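Local atomic coordinates of AlkD2 (Streptococcus mutans, PDB entry 6M9M), a protein that binds inosine-5'-monophosphate and belongs to the HEAT-like repeat family of DNA glycosylases, although its own function is unknown. Residues R8-F13 against Y47-Y52; I73-E78 against D112-S117; W133-Y138 against S173-D178; W187-E190 against I194-V197. One frame throughout, in Å; residues are numbered along the deposited sequence.

Contact 1 (R8-F13 against Y47-Y52); sequences RLEKDF and YQSDVY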
loop_
_atom_site.group_PDB
_atom_site.type_symbol
_atom_site.label_atom_id
_atom_site.label_comp_id
_atom_site.label_asym_id
_atom_site.label_seq_id
_atom_site.Cartn_x
_atom_site.Cartn_y
_atom_site.Cartn_z
ATOM N N ARG A 8 22.188 -11.452 11.130
ATOM C CA ARG A 8 22.745 -10.114 11.307
ATOM C C ARG A 8 21.666 -9.041 11.206
ATOM O O ARG A 8 21.669 -8.080 11.983
ATOM C CB ARG A 8 23.860 -9.852 10.293
ATOM C CG ARG A 8 25.153 -10.600 10.577
ATOM C CD ARG A 8 26.348 -9.908 9.932
ATOM N NE ARG A 8 27.610 -10.544 10.302
ATOM C CZ ARG A 8 28.811 -10.074 9.981
ATOM N NH1 ARG A 8 28.926 -8.951 9.283
ATOM N NH2 ARG A 8 29.901 -10.726 10.362
ATOM N N LEU A 9 20.740 -9.173 10.246
ATOM C CA LEU A 9 19.633 -8.227 10.144
ATOM C C LEU A 9 18.809 -8.208 11.426
ATOM O O LEU A 9 18.362 -7.148 11.872
ATOM C CB LEU A 9 18.756 -8.592 8.947
ATOM C CG LEU A 9 19.439 -8.528 7.578
ATOM C CD1 LEU A 9 18.474 -9.078 6.516
ATOM C CD2 LEU A 9 19.839 -7.122 7.234
ATOM N N GLU A 10 18.578 -9.378 12.024
ATOM C CA GLU A 10 17.817 -9.433 13.263
ATOM C C GLU A 10 18.529 -8.667 14.368
ATOM O O GLU A 10 17.902 -7.895 15.102
ATOM C CB GLU A 10 17.578 -10.896 13.647
ATOM C CG GLU A 10 16.600 -11.594 12.688
ATOM C CD GLU A 10 16.402 -13.073 12.957
ATOM O OE1 GLU A 10 17.245 -13.684 13.640
ATOM O OE2 GLU A 10 15.403 -13.635 12.473
ATOM N N LYS A 11 19.845 -8.841 14.483
ATOM C CA LYS A 11 20.597 -8.088 15.481
ATOM C C LYS A 11 20.546 -6.595 15.191
ATOM O O LYS A 11 20.366 -5.780 16.104
ATOM C CB LYS A 11 22.041 -8.576 15.504
ATOM C CG LYS A 11 22.845 -8.023 16.661
ATOM C CD LYS A 11 24.248 -8.613 16.692
ATOM C CE LYS A 11 25.242 -7.765 15.910
ATOM N NZ LYS A 11 25.633 -6.537 16.660
ATOM N N ASP A 12 20.697 -6.217 13.922
ATOM C CA ASP A 12 20.748 -4.803 13.568
ATOM C C ASP A 12 19.404 -4.103 13.801
ATOM O O ASP A 12 19.374 -2.925 14.179
ATOM C CB ASP A 12 21.151 -4.657 12.096
ATOM C CG ASP A 12 22.584 -5.095 11.810
ATOM O OD1 ASP A 12 23.389 -5.274 12.755
ATOM O OD2 ASP A 12 22.914 -5.237 10.604
ATOM N N PHE A 13 18.276 -4.791 13.566
ATOM C CA PHE A 13 16.991 -4.115 13.485
ATOM C C PHE A 13 16.038 -4.355 14.656
ATOM O O PHE A 13 15.034 -3.636 14.765
ATOM C CB PHE A 13 16.226 -4.561 12.224
ATOM C CG PHE A 13 16.863 -4.171 10.908
ATOM C CD1 PHE A 13 17.753 -3.119 10.811
ATOM C CD2 PHE A 13 16.530 -4.860 9.752
ATOM C CE1 PHE A 13 18.310 -2.774 9.586
ATOM C CE2 PHE A 13 17.087 -4.519 8.526
ATOM C CZ PHE A 13 17.978 -3.474 8.448
ATOM N N TYR A 47 11.426 -12.933 5.336
ATOM C CA TYR A 47 10.021 -12.755 5.683
ATOM C C TYR A 47 9.558 -13.784 6.712
ATOM O O TYR A 47 8.569 -13.544 7.408
ATOM C CB TYR A 47 9.120 -12.721 4.421
ATOM C CG TYR A 47 7.706 -12.337 4.821
ATOM C CD1 TYR A 47 7.428 -11.043 5.252
ATOM C CD2 TYR A 47 6.686 -13.274 4.866
ATOM C CE1 TYR A 47 6.178 -10.697 5.711
ATOM C CE2 TYR A 47 5.421 -12.918 5.306
ATOM C CZ TYR A 47 5.182 -11.639 5.753
ATOM O OH TYR A 47 3.931 -11.302 6.215
ATOM N N GLN A 48 10.273 -14.893 6.864
ATOM C CA GLN A 48 9.930 -15.843 7.907
ATOM C C GLN A 48 10.448 -15.458 9.285
ATOM O O GLN A 48 10.109 -16.131 10.264
ATOM C CB GLN A 48 10.441 -17.221 7.546
ATOM C CG GLN A 48 9.599 -17.865 6.472
ATOM C CD GLN A 48 8.104 -17.769 6.780
ATOM O OE1 GLN A 48 7.651 -18.250 7.827
ATOM N NE2 GLN A 48 7.345 -17.110 5.888
ATOM N N SER A 49 11.227 -14.396 9.396
ATOM C CA SER A 49 11.767 -14.004 10.687
ATOM C C SER A 49 10.656 -13.683 11.676
ATOM O O SER A 49 9.628 -13.100 11.322
ATOM C CB SER A 49 12.639 -12.769 10.495
ATOM O OG SER A 49 13.149 -12.304 11.729
ATOM N N ASP A 50 10.881 -14.039 12.937
ATOM C CA ASP A 50 10.016 -13.597 14.024
ATOM C C ASP A 50 10.368 -12.190 14.512
ATOM O O ASP A 50 9.759 -11.711 15.472
ATOM C CB ASP A 50 9.990 -14.609 15.174
ATOM C CG ASP A 50 11.333 -14.820 15.823
ATOM O OD1 ASP A 50 12.290 -14.088 15.497
ATOM O OD2 ASP A 50 11.423 -15.739 16.673
ATOM N N VAL A 51 11.292 -11.514 13.838
ATOM C CA VAL A 51 11.623 -10.118 14.115
ATOM C C VAL A 51 10.885 -9.275 13.086
ATOM O O VAL A 51 11.217 -9.306 11.895
ATOM C CB VAL A 51 13.141 -9.887 14.070
ATOM C CG1 VAL A 51 13.462 -8.425 14.286
ATOM C CG2 VAL A 51 13.837 -10.771 15.121
ATOM N N TYR A 52 9.870 -8.519 13.518
ATOM C CA TYR A 52 9.004 -7.857 12.535
ATOM C C TYR A 52 9.777 -6.838 11.696
ATOM O O TYR A 52 9.443 -6.611 10.530
ATOM C CB TYR A 52 7.766 -7.246 13.190
ATOM C CG TYR A 52 7.972 -5.914 13.893
ATOM C CD1 TYR A 52 8.035 -4.732 13.178
ATOM C CD2 TYR A 52 8.095 -5.841 15.281
ATOM C CE1 TYR A 52 8.231 -3.518 13.811
ATOM C CE2 TYR A 52 8.275 -4.637 15.916
ATOM C CZ TYR A 52 8.340 -3.473 15.189
ATOM O OH TYR A 52 8.525 -2.270 15.829
HETATM O O HOH W 1 13.308 -15.767 13.517
#
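With E10 CG lying beside the backbone N (chi1 -70°) and the rest of the chain extended, the carboxylate of E10 is carried from helix 2-13 across to S49; the S49 hydroxyl, placed opposite its backbone N, points back to meet it. S49 OG donates to E10 OE2 at 2.7 Å, on the anti side of the carboxylate and 18° out of its plane. The same hydroxyl accepts from V51 N, with OG and N 2.9 Å apart and an N-H...O angle of 159°. That second bond defines an ST turn, which shapes the loop leading into helix 52-65, V51 being the N-cap residue of that helix. The contact thereby ties the end of the first helix to a turn between two later helices of the all-helical HEAT-like repeat fold. Nearer the backbone, the aliphatic part of E10 packs against V51, whose CG2 branch comes 3.8 Å from E10 CG. A water donates to E10 OE2 at 3.2 Å and accepts from D50 N at 3.0 Å, a second link from the carboxylate to the turn. The D50 carboxylate is itself near, OD1 standing 4.4 Å from E10 OE2; these like charges would probably disfavour each other, with the hydroxyl and water offsetting part of the cost. From helix 52-65, V54 touches both E10 and S49.

Contact 2 (I73-E78 against D112-S117); sequences IFMRDE and DEWLKS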
loop_
_atom_site.group_PDB
_atom_site.type_symbol
_atom_site.label_atom_id
_atom_site.label_comp_id
_atom_site.label_asym_id
_atom_site.label_seq_id
_atom_site.Cartn_x
_atom_site.Cartn_y
_atom_site.Cartn_z
ATOM N N ILE A 73 2.052 -11.843 -6.144
ATOM C CA ILE A 73 0.990 -12.660 -5.554
ATOM C C ILE A 73 1.270 -12.921 -4.078
ATOM O O ILE A 73 0.357 -12.891 -3.247
ATOM C CB ILE A 73 0.820 -13.976 -6.339
ATOM C CG1 ILE A 73 0.185 -13.722 -7.711
ATOM C CG2 ILE A 73 0.022 -15.000 -5.538
ATOM C CD1 ILE A 73 0.265 -14.913 -8.664
ATOM N N PHE A 74 2.522 -13.208 -3.723
ATOM C CA PHE A 74 2.847 -13.425 -2.313
ATOM C C PHE A 74 2.571 -12.172 -1.479
ATOM O O PHE A 74 2.043 -12.261 -0.363
ATOM C CB PHE A 74 4.291 -13.880 -2.189
ATOM C CG PHE A 74 4.674 -14.381 -0.826
ATOM C CD1 PHE A 74 4.489 -15.704 -0.486
ATOM C CD2 PHE A 74 5.233 -13.532 0.106
ATOM C CE1 PHE A 74 4.854 -16.181 0.766
ATOM C CE2 PHE A 74 5.604 -14.009 1.364
ATOM C CZ PHE A 74 5.416 -15.333 1.685
ATOM N N MET A 75 2.887 -10.990 -2.020
ATOM C CA MET A 75 2.522 -9.745 -1.352
ATOM C C MET A 75 1.011 -9.644 -1.166
ATOM O O MET A 75 0.516 -9.335 -0.072
ATOM C CB MET A 75 3.016 -8.556 -2.178
ATOM C CG MET A 75 4.516 -8.338 -2.220
ATOM S SD MET A 75 5.056 -7.195 -3.506
ATOM C CE MET A 75 4.042 -5.762 -3.179
ATOM N N ARG A 76 0.267 -9.885 -2.244
ATOM C CA ARG A 76 -1.184 -9.718 -2.246
ATOM C C ARG A 76 -1.858 -10.644 -1.253
ATOM O O ARG A 76 -2.772 -10.235 -0.533
ATOM C CB ARG A 76 -1.712 -10.006 -3.655
ATOM C CG ARG A 76 -3.191 -9.707 -3.873
ATOM C CD ARG A 76 -3.677 -10.206 -5.230
ATOM N NE ARG A 76 -3.670 -11.657 -5.247
ATOM C CZ ARG A 76 -3.610 -12.426 -6.326
ATOM N NH1 ARG A 76 -3.551 -11.890 -7.530
ATOM N NH2 ARG A 76 -3.597 -13.737 -6.179
ATOM N N ASP A 77 -1.424 -11.902 -1.206
ATOM C CA ASP A 77 -2.175 -12.931 -0.511
ATOM C C ASP A 77 -1.548 -13.407 0.790
ATOM O O ASP A 77 -2.265 -13.959 1.621
ATOM C CB ASP A 77 -2.350 -14.155 -1.420
ATOM C CG ASP A 77 -3.282 -13.906 -2.581
ATOM O OD1 ASP A 77 -3.982 -12.866 -2.598
ATOM O OD2 ASP A 77 -3.288 -14.757 -3.488
ATOM N N GLU A 78 -0.236 -13.271 0.966
ATOM C CA GLU A 78 0.441 -13.769 2.153
ATOM C C GLU A 78 0.954 -12.662 3.063
ATOM O O GLU A 78 0.684 -12.702 4.256
ATOM C CB GLU A 78 1.568 -14.745 1.805
ATOM C CG GLU A 78 1.165 -15.845 0.848
ATOM C CD GLU A 78 0.041 -16.740 1.347
ATOM O OE1 GLU A 78 -0.252 -16.755 2.562
ATOM O OE2 GLU A 78 -0.534 -17.452 0.506
ATOM N N ASP A 112 -6.935 -2.538 -9.532
ATOM C CA ASP A 112 -8.336 -2.932 -9.411
ATOM C C ASP A 112 -8.467 -4.292 -8.735
ATOM O O ASP A 112 -9.380 -4.513 -7.934
ATOM C CB ASP A 112 -8.989 -2.900 -10.798
ATOM C CG ASP A 112 -9.140 -1.475 -11.325
ATOM O OD1 ASP A 112 -9.169 -0.553 -10.486
ATOM O OD2 ASP A 112 -9.215 -1.262 -12.554
ATOM N N GLU A 113 -7.564 -5.217 -9.041
ATOM C CA GLU A 113 -7.578 -6.526 -8.394
ATOM C C GLU A 113 -7.368 -6.407 -6.888
ATOM O O GLU A 113 -8.095 -7.018 -6.100
ATOM C CB GLU A 113 -6.493 -7.372 -9.050
ATOM C CG GLU A 113 -6.282 -8.747 -8.533
ATOM C CD GLU A 113 -5.252 -9.474 -9.399
ATOM O OE1 GLU A 113 -4.050 -9.410 -9.082
ATOM O OE2 GLU A 113 -5.638 -10.064 -10.429
ATOM N N TRP A 114 -6.396 -5.602 -6.458
ATOM C CA TRP A 114 -6.156 -5.465 -5.025
ATOM C C TRP A 114 -7.330 -4.780 -4.330
ATOM O O TRP A 114 -7.704 -5.167 -3.219
ATOM C CB TRP A 114 -4.851 -4.714 -4.770
ATOM C CG TRP A 114 -3.599 -5.532 -4.967
ATOM C CD1 TRP A 114 -3.281 -6.342 -6.021
ATOM C CD2 TRP A 114 -2.501 -5.619 -4.052
ATOM N NE1 TRP A 114 -2.049 -6.915 -5.822
ATOM C CE2 TRP A 114 -1.545 -6.488 -4.622
ATOM C CE3 TRP A 114 -2.236 -5.045 -2.807
ATOM C CZ2 TRP A 114 -0.343 -6.795 -3.986
ATOM C CZ3 TRP A 114 -1.036 -5.334 -2.181
ATOM C CH2 TRP A 114 -0.109 -6.217 -2.765
ATOM N N LEU A 115 -7.932 -3.762 -4.965
ATOM C CA LEU A 115 -9.063 -3.075 -4.352
ATOM C C LEU A 115 -10.282 -3.982 -4.188
ATOM O O LEU A 115 -11.129 -3.702 -3.330
ATOM C CB LEU A 115 -9.458 -1.853 -5.188
ATOM C CG LEU A 115 -8.478 -0.697 -5.259
ATOM C CD1 LEU A 115 -8.918 0.290 -6.334
ATOM C CD2 LEU A 115 -8.364 -0.007 -3.916
ATOM N N LYS A 116 -10.377 -5.057 -4.971
ATOM C CA LYS A 116 -11.494 -5.993 -4.912
ATOM C C LYS A 116 -11.147 -7.284 -4.178
ATOM O O LYS A 116 -11.976 -8.194 -4.113
ATOM C CB LYS A 116 -11.999 -6.291 -6.327
ATOM C CG LYS A 116 -12.639 -5.079 -6.995
ATOM C CD LYS A 116 -13.071 -5.353 -8.421
ATOM C CE LYS A 116 -13.489 -4.061 -9.113
ATOM N NZ LYS A 116 -14.511 -3.311 -8.329
ATOM N N SER A 117 -9.964 -7.364 -3.579
ATOM C CA SER A 117 -9.516 -8.578 -2.923
ATOM C C SER A 117 -10.319 -8.889 -1.665
ATOM O O SER A 117 -10.889 -8.011 -1.023
ATOM C CB SER A 117 -8.058 -8.433 -2.487
ATOM O OG SER A 117 -7.744 -9.410 -1.507
HETATM O O HOH W 2 -6.632 -11.187 -3.528
#
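R76 lies over one face of the W114 indole, its CG 3.8 Å from the centroid of the five-membered ring and 20° off the ring normal, a CH-pi contact. R76 CB continues the cover toward the six-membered ring, 3.5 Å from W114 CZ2, while M75 CB reaches W114 CH2 at 3.9 Å. The guanidinium does not stack on the indole: the two planes are 65° apart. Its edge faces E113 instead, where R76 NH1 and E113 OE1 are 3.0 Å apart in a salt bridge whose hydrogen bond is weak, bent to 140°. The E113 carboxylate plane is almost perpendicular to the guanidinium.

In the next shell, D77 fixes the rotation of the guanidinium. R76 NE donates to D77 OD1 and R76 NH2 to D77 OD2, each at 2.9 Å, in a side-on grip. Both acceptors lie close to the guanidinium plane, and the NE bond is nearly straight. The bend at chi3 of R76 turns the head off the indole toward these acids. F95 and L91 of helix 85-102 and A126 of helix 120-129 also touch W114, joining helices 69-79 and 108-115 to the core of the HEAT-like repeat stack. With two carboxylates around one guanidinium, the shared positive charge would probably stabilise the ionised forms of D77 and E113, D77 supplying the firmer hold and E113 the interhelical link.

Contact 3 (W133-Y138 against S173-D178); sequences WTNRPY and SKKFPD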
loop_
_atom_site.group_PDB
_atom_site.type_symbol
_atom_site.label_atom_id
_atom_site.label_comp_id
_atom_site.label_asym_id
_atom_site.label_seq_id
_atom_site.Cartn_x
_atom_site.Cartn_y
_atom_site.Cartn_z
ATOM N N TRP A 133 -3.141 10.015 -4.210
ATOM C CA TRP A 133 -3.264 9.331 -5.495
ATOM C C TRP A 133 -3.004 10.288 -6.654
ATOM O O TRP A 133 -2.344 9.926 -7.628
ATOM C CB TRP A 133 -4.644 8.714 -5.673
ATOM C CG TRP A 133 -4.942 7.421 -4.974
ATOM C CD1 TRP A 133 -4.842 7.141 -3.632
ATOM C CD2 TRP A 133 -5.463 6.243 -5.592
ATOM N NE1 TRP A 133 -5.273 5.849 -3.387
ATOM C CE2 TRP A 133 -5.640 5.277 -4.581
ATOM C CE3 TRP A 133 -5.789 5.905 -6.910
ATOM C CZ2 TRP A 133 -6.140 4.015 -4.843
ATOM C CZ3 TRP A 133 -6.281 4.644 -7.169
ATOM C CH2 TRP A 133 -6.453 3.714 -6.133
ATOM N N THR A 134 -3.522 11.512 -6.565
ATOM C CA THR A 134 -3.423 12.477 -7.652
ATOM C C THR A 134 -2.073 13.184 -7.712
ATOM O O THR A 134 -1.896 14.046 -8.569
ATOM C CB THR A 134 -4.587 13.459 -7.569
ATOM O OG1 THR A 134 -4.732 13.925 -6.225
ATOM C CG2 THR A 134 -5.870 12.787 -7.998
ATOM N N ASN A 135 -1.118 12.817 -6.858
ATOM C CA ASN A 135 0.283 13.163 -7.064
ATOM C C ASN A 135 1.033 12.140 -7.913
ATOM O O ASN A 135 2.179 12.384 -8.286
ATOM C CB ASN A 135 1.004 13.316 -5.722
ATOM C CG ASN A 135 0.657 14.602 -5.015
ATOM O OD1 ASN A 135 0.042 15.493 -5.585
ATOM N ND2 ASN A 135 1.060 14.705 -3.770
ATOM N N ARG A 136 0.440 11.027 -8.214
ATOM C CA ARG A 136 1.139 10.047 -9.033
ATOM C C ARG A 136 0.808 10.239 -10.499
ATOM O O ARG A 136 -0.264 10.742 -10.839
ATOM C CB ARG A 136 0.759 8.649 -8.595
ATOM C CG ARG A 136 1.509 8.349 -7.287
ATOM C CD ARG A 136 0.768 7.535 -6.399
ATOM N NE ARG A 136 1.602 7.142 -5.264
ATOM C CZ ARG A 136 1.902 7.909 -4.228
ATOM N NH1 ARG A 136 1.473 9.170 -4.176
ATOM N NH2 ARG A 136 2.604 7.405 -3.222
ATOM N N PRO A 137 1.739 9.845 -11.360
ATOM C CA PRO A 137 1.450 9.835 -12.799
ATOM C C PRO A 137 0.150 9.097 -13.107
ATOM O O PRO A 137 -0.282 8.198 -12.380
ATOM C CB PRO A 137 2.669 9.130 -13.405
ATOM C CG PRO A 137 3.781 9.370 -12.401
ATOM C CD PRO A 137 3.102 9.367 -11.056
ATOM N N TYR A 138 -0.461 9.503 -14.220
ATOM C CA TYR A 138 -1.747 9.027 -14.706
ATOM C C TYR A 138 -2.898 9.603 -13.883
ATOM O O TYR A 138 -3.774 10.286 -14.424
ATOM C CB TYR A 138 -1.846 7.503 -14.793
ATOM C CG TYR A 138 -3.190 7.119 -15.377
ATOM C CD1 TYR A 138 -3.459 7.311 -16.727
ATOM C CD2 TYR A 138 -4.203 6.600 -14.571
ATOM C CE1 TYR A 138 -4.677 6.993 -17.258
ATOM C CE2 TYR A 138 -5.429 6.279 -15.095
ATOM C CZ TYR A 138 -5.662 6.482 -16.445
ATOM O OH TYR A 138 -6.874 6.165 -17.005
ATOM N N SER A 173 -9.372 16.155 -2.318
ATOM C CA SER A 173 -10.250 17.309 -2.238
ATOM C C SER A 173 -9.494 18.618 -2.094
ATOM O O SER A 173 -10.040 19.672 -2.445
ATOM C CB SER A 173 -11.197 17.172 -1.045
ATOM O OG SER A 173 -10.527 17.443 0.178
ATOM N N LYS A 174 -8.251 18.581 -1.601
ATOM C CA LYS A 174 -7.500 19.808 -1.369
ATOM C C LYS A 174 -6.991 20.398 -2.667
ATOM O O LYS A 174 -6.810 21.610 -2.763
ATOM C CB LYS A 174 -6.343 19.538 -0.409
ATOM C CG LYS A 174 -6.848 19.163 0.975
ATOM C CD LYS A 174 -5.782 18.449 1.777
ATOM C CE LYS A 174 -6.316 17.973 3.092
ATOM N NZ LYS A 174 -5.342 17.216 3.903
ATOM N N LYS A 175 -6.766 19.562 -3.678
ATOM C CA LYS A 175 -6.313 20.041 -4.974
ATOM C C LYS A 175 -7.388 19.967 -6.045
ATOM O O LYS A 175 -7.318 20.728 -7.020
ATOM C CB LYS A 175 -5.076 19.238 -5.392
ATOM C CG LYS A 175 -4.111 19.929 -6.303
ATOM C CD LYS A 175 -2.902 19.084 -6.544
ATOM C CE LYS A 175 -1.877 19.183 -5.441
ATOM N NZ LYS A 175 -0.602 18.668 -6.021
ATOM N N PHE A 176 -8.404 19.124 -5.865
ATOM C CA PHE A 176 -9.492 18.971 -6.831
ATOM C C PHE A 176 -10.825 19.078 -6.101
ATOM O O PHE A 176 -11.642 18.144 -6.101
ATOM C CB PHE A 176 -9.371 17.639 -7.567
ATOM C CG PHE A 176 -8.087 17.485 -8.321
ATOM C CD1 PHE A 176 -7.970 17.956 -9.623
ATOM C CD2 PHE A 176 -6.985 16.892 -7.732
ATOM C CE1 PHE A 176 -6.786 17.804 -10.319
ATOM C CE2 PHE A 176 -5.799 16.769 -8.417
ATOM C CZ PHE A 176 -5.700 17.216 -9.714
ATOM N N PRO A 177 -11.068 20.209 -5.436
ATOM C CA PRO A 177 -12.316 20.326 -4.670
ATOM C C PRO A 177 -13.545 20.193 -5.543
ATOM O O PRO A 177 -14.540 19.596 -5.118
ATOM C CB PRO A 177 -12.201 21.705 -3.999
ATOM C CG PRO A 177 -11.167 22.442 -4.801
ATOM C CD PRO A 177 -10.209 21.397 -5.295
ATOM N N ASP A 178 -13.508 20.732 -6.765
ATOM C CA ASP A 178 -14.670 20.638 -7.638
ATOM C C ASP A 178 -15.031 19.181 -7.916
ATOM O O ASP A 178 -16.198 18.788 -7.830
ATOM C CB ASP A 178 -14.413 21.403 -8.948
ATOM C CG ASP A 178 -14.157 22.899 -8.734
ATOM O OD1 ASP A 178 -14.678 23.476 -7.763
ATOM O OD2 ASP A 178 -13.440 23.508 -9.556
HETATM O O HOH W 3 -0.823 16.739 -8.373
#
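K175 and F176 reach from the junction of helices 159-175 and 177-185 to the 3-10 turn W133-N135, so the contact joins inter-helix connections of the HEAT-like repeat fold. From F176 CB, the ring is sent toward the turn with CG beside the backbone N (chi1 -60°). F176 CD2 passes 4.0 Å from T134 OG1. One atom further on, F176 CE2 makes the nearest approach, 3.6 Å from T134 CB, and is also 3.7 Å from T134 OG1 and 4.0 Å from T134 CG2. T134 and F176 run antiparallel alongside each other. P143 of helix 143-151 also touches the phenyl ring.

Beside this van der Waals contact, K175 lies roughly perpendicular to N135. K175 NZ donates to N135 OD1 over a long 3.3 Å, coming in 15° off the carbonyl plane with a C=O...N angle of 150°. One water accepts from K175 NZ at 3.0 Å and donates to T134 O at 2.9 Å.

Contact 4 (W187-E190 against I194-V197); sequences WKLE and INQV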
loop_
_atom_site.group_PDB
_atom_site.type_symbol
_atom_site.label_atom_id
_atom_site.label_comp_id
_atom_site.label_asym_id
_atom_site.label_seq_id
_atom_site.Cartn_x
_atom_site.Cartn_y
_atom_site.Cartn_z
ATOM N N TRP A 187 -23.709 10.680 -3.364
ATOM C CA TRP A 187 -23.801 9.627 -2.364
ATOM C C TRP A 187 -25.118 9.726 -1.601
ATOM O O TRP A 187 -25.550 10.816 -1.220
ATOM C CB TRP A 187 -22.659 9.751 -1.364
ATOM C CG TRP A 187 -21.300 9.462 -1.915
ATOM C CD1 TRP A 187 -20.945 9.314 -3.226
ATOM C CD2 TRP A 187 -20.097 9.304 -1.154
ATOM N NE1 TRP A 187 -19.595 9.058 -3.320
ATOM C CE2 TRP A 187 -19.059 9.049 -2.061
ATOM C CE3 TRP A 187 -19.800 9.334 0.218
ATOM C CZ2 TRP A 187 -17.745 8.861 -1.654
ATOM C CZ3 TRP A 187 -18.500 9.117 0.617
ATOM C CH2 TRP A 187 -17.491 8.891 -0.312
ATOM N N LYS A 188 -25.737 8.575 -1.357
ATOM C CA LYS A 188 -26.910 8.461 -0.491
ATOM C C LYS A 188 -26.408 8.006 0.879
ATOM O O LYS A 188 -25.947 6.872 1.028
ATOM C CB LYS A 188 -27.897 7.457 -1.083
ATOM C CG LYS A 188 -29.160 7.273 -0.260
ATOM C CD LYS A 188 -30.137 6.322 -0.936
ATOM C CE LYS A 188 -31.356 6.089 -0.054
ATOM N NZ LYS A 188 -32.322 5.121 -0.648
ATOM N N LEU A 189 -26.500 8.889 1.876
ATOM C CA LEU A 189 -25.797 8.713 3.154
ATOM C C LEU A 189 -26.606 7.895 4.165
ATOM O O LEU A 189 -26.985 8.354 5.246
ATOM C CB LEU A 189 -25.425 10.065 3.744
ATOM C CG LEU A 189 -24.457 10.884 2.905
ATOM C CD1 LEU A 189 -24.157 12.167 3.658
ATOM C CD2 LEU A 189 -23.174 10.143 2.604
ATOM N N GLU A 190 -26.794 6.634 3.830
ATOM C CA GLU A 190 -27.628 5.722 4.598
ATOM C C GLU A 190 -26.833 4.891 5.601
ATOM O O GLU A 190 -27.159 4.880 6.791
ATOM C CB GLU A 190 -28.359 4.837 3.587
ATOM C CG GLU A 190 -29.471 4.000 4.110
ATOM C CD GLU A 190 -30.291 3.415 2.969
ATOM O OE1 GLU A 190 -29.776 2.513 2.271
ATOM O OE2 GLU A 190 -31.429 3.881 2.750
ATOM N N ILE A 194 -20.853 4.474 4.990
ATOM C CA ILE A 194 -20.705 5.598 4.068
ATOM C C ILE A 194 -20.630 6.916 4.832
ATOM O O ILE A 194 -19.951 7.859 4.402
ATOM C CB ILE A 194 -21.812 5.589 2.992
ATOM C CG1 ILE A 194 -21.400 6.477 1.816
ATOM C CG2 ILE A 194 -23.156 6.026 3.589
ATOM C CD1 ILE A 194 -22.335 6.410 0.633
ATOM N N ASN A 195 -21.324 7.015 5.966
ATOM C CA ASN A 195 -21.269 8.246 6.750
ATOM C C ASN A 195 -19.894 8.455 7.358
ATOM O O ASN A 195 -19.402 9.587 7.413
ATOM C CB ASN A 195 -22.374 8.258 7.798
ATOM C CG ASN A 195 -23.670 8.764 7.234
ATOM O OD1 ASN A 195 -23.803 9.944 6.924
ATOM N ND2 ASN A 195 -24.634 7.871 7.068
ATOM N N GLN A 196 -19.238 7.375 7.778
ATOM C CA GLN A 196 -17.883 7.500 8.292
ATOM C C GLN A 196 -16.945 8.042 7.213
ATOM O O GLN A 196 -16.135 8.953 7.457
ATOM C CB GLN A 196 -17.408 6.137 8.792
ATOM C CG GLN A 196 -15.989 6.177 9.268
ATOM C CD GLN A 196 -15.576 4.934 9.998
ATOM O OE1 GLN A 196 -16.020 3.827 9.674
ATOM N NE2 GLN A 196 -14.730 5.104 11.011
ATOM N N VAL A 197 -17.035 7.482 6.010
ATOM C CA VAL A 197 -16.176 7.906 4.916
ATOM C C VAL A 197 -16.504 9.334 4.509
ATOM O O VAL A 197 -15.602 10.142 4.263
ATOM C CB VAL A 197 -16.335 6.919 3.744
ATOM C CG1 VAL A 197 -15.592 7.420 2.511
ATOM C CG2 VAL A 197 -15.844 5.520 4.131
#
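I194 and W187 make an apolar contact, I194 CG1 lying 3.6 Å from W187 CE3 and I194 CD1 3.9 Å from the same ring atom. At I194, chi1 of -162° sets CG1 against the indole, and an extended chi2 carries CD1 on to W187 and the K188 carbonyl. One turn further along the helix, V197 CG1 meets the indole at its edge, near the ring plane, 3.7 Å from W187 CH2. The other I194 branch, CG2, rests on the backbone, 3.8 Å from L189 CA, while L189 CD2 touches I194 CG1 at 4.1 Å.

L189 is the centre of an inverse gamma turn, closed by a weak hydrogen bond from E190 N to K188 O. The turn lies where the loop after helix 177-185 runs beside helix 192-201, near the C-terminal end of the HEAT-like repeat chain.

The polar link is a single hydrogen bond, from N195 ND2 to L189 O at 3.0 Å. Its N-H...O angle is 158°, but the donor sits above the carbonyl plane, 76° out of it, and not on a lone pair. N195 ND2 also donates to S191 O. W187 NE1 hydrogen-bonds E183 OE2 of helix 177-185, and K154 adds a cation-pi contact to the ring.

The four contacts follow one another along an all-helical chain, and all are partly buried. Contact 2, made between two helices about 10 Å from the chain's centre, has no exposed touching residue; contacts 1, 3 and 4, whose centres lie about 22, 18 and 24 Å out, involve connecting loops and include exposed ones. The chemistry differs from contact to contact: contact 2 joins a buried indole to a salt-bridge network, contacts 1 and 3 are smaller, with polar links supplemented by water, and contact 4 buries 324 Å², mainly through apolar side chains. Contact 2 touches contact 1 through F74 and Y47, and contact 3 through L115 and W133. Helix 177-185 runs from contact 3 to contact 4.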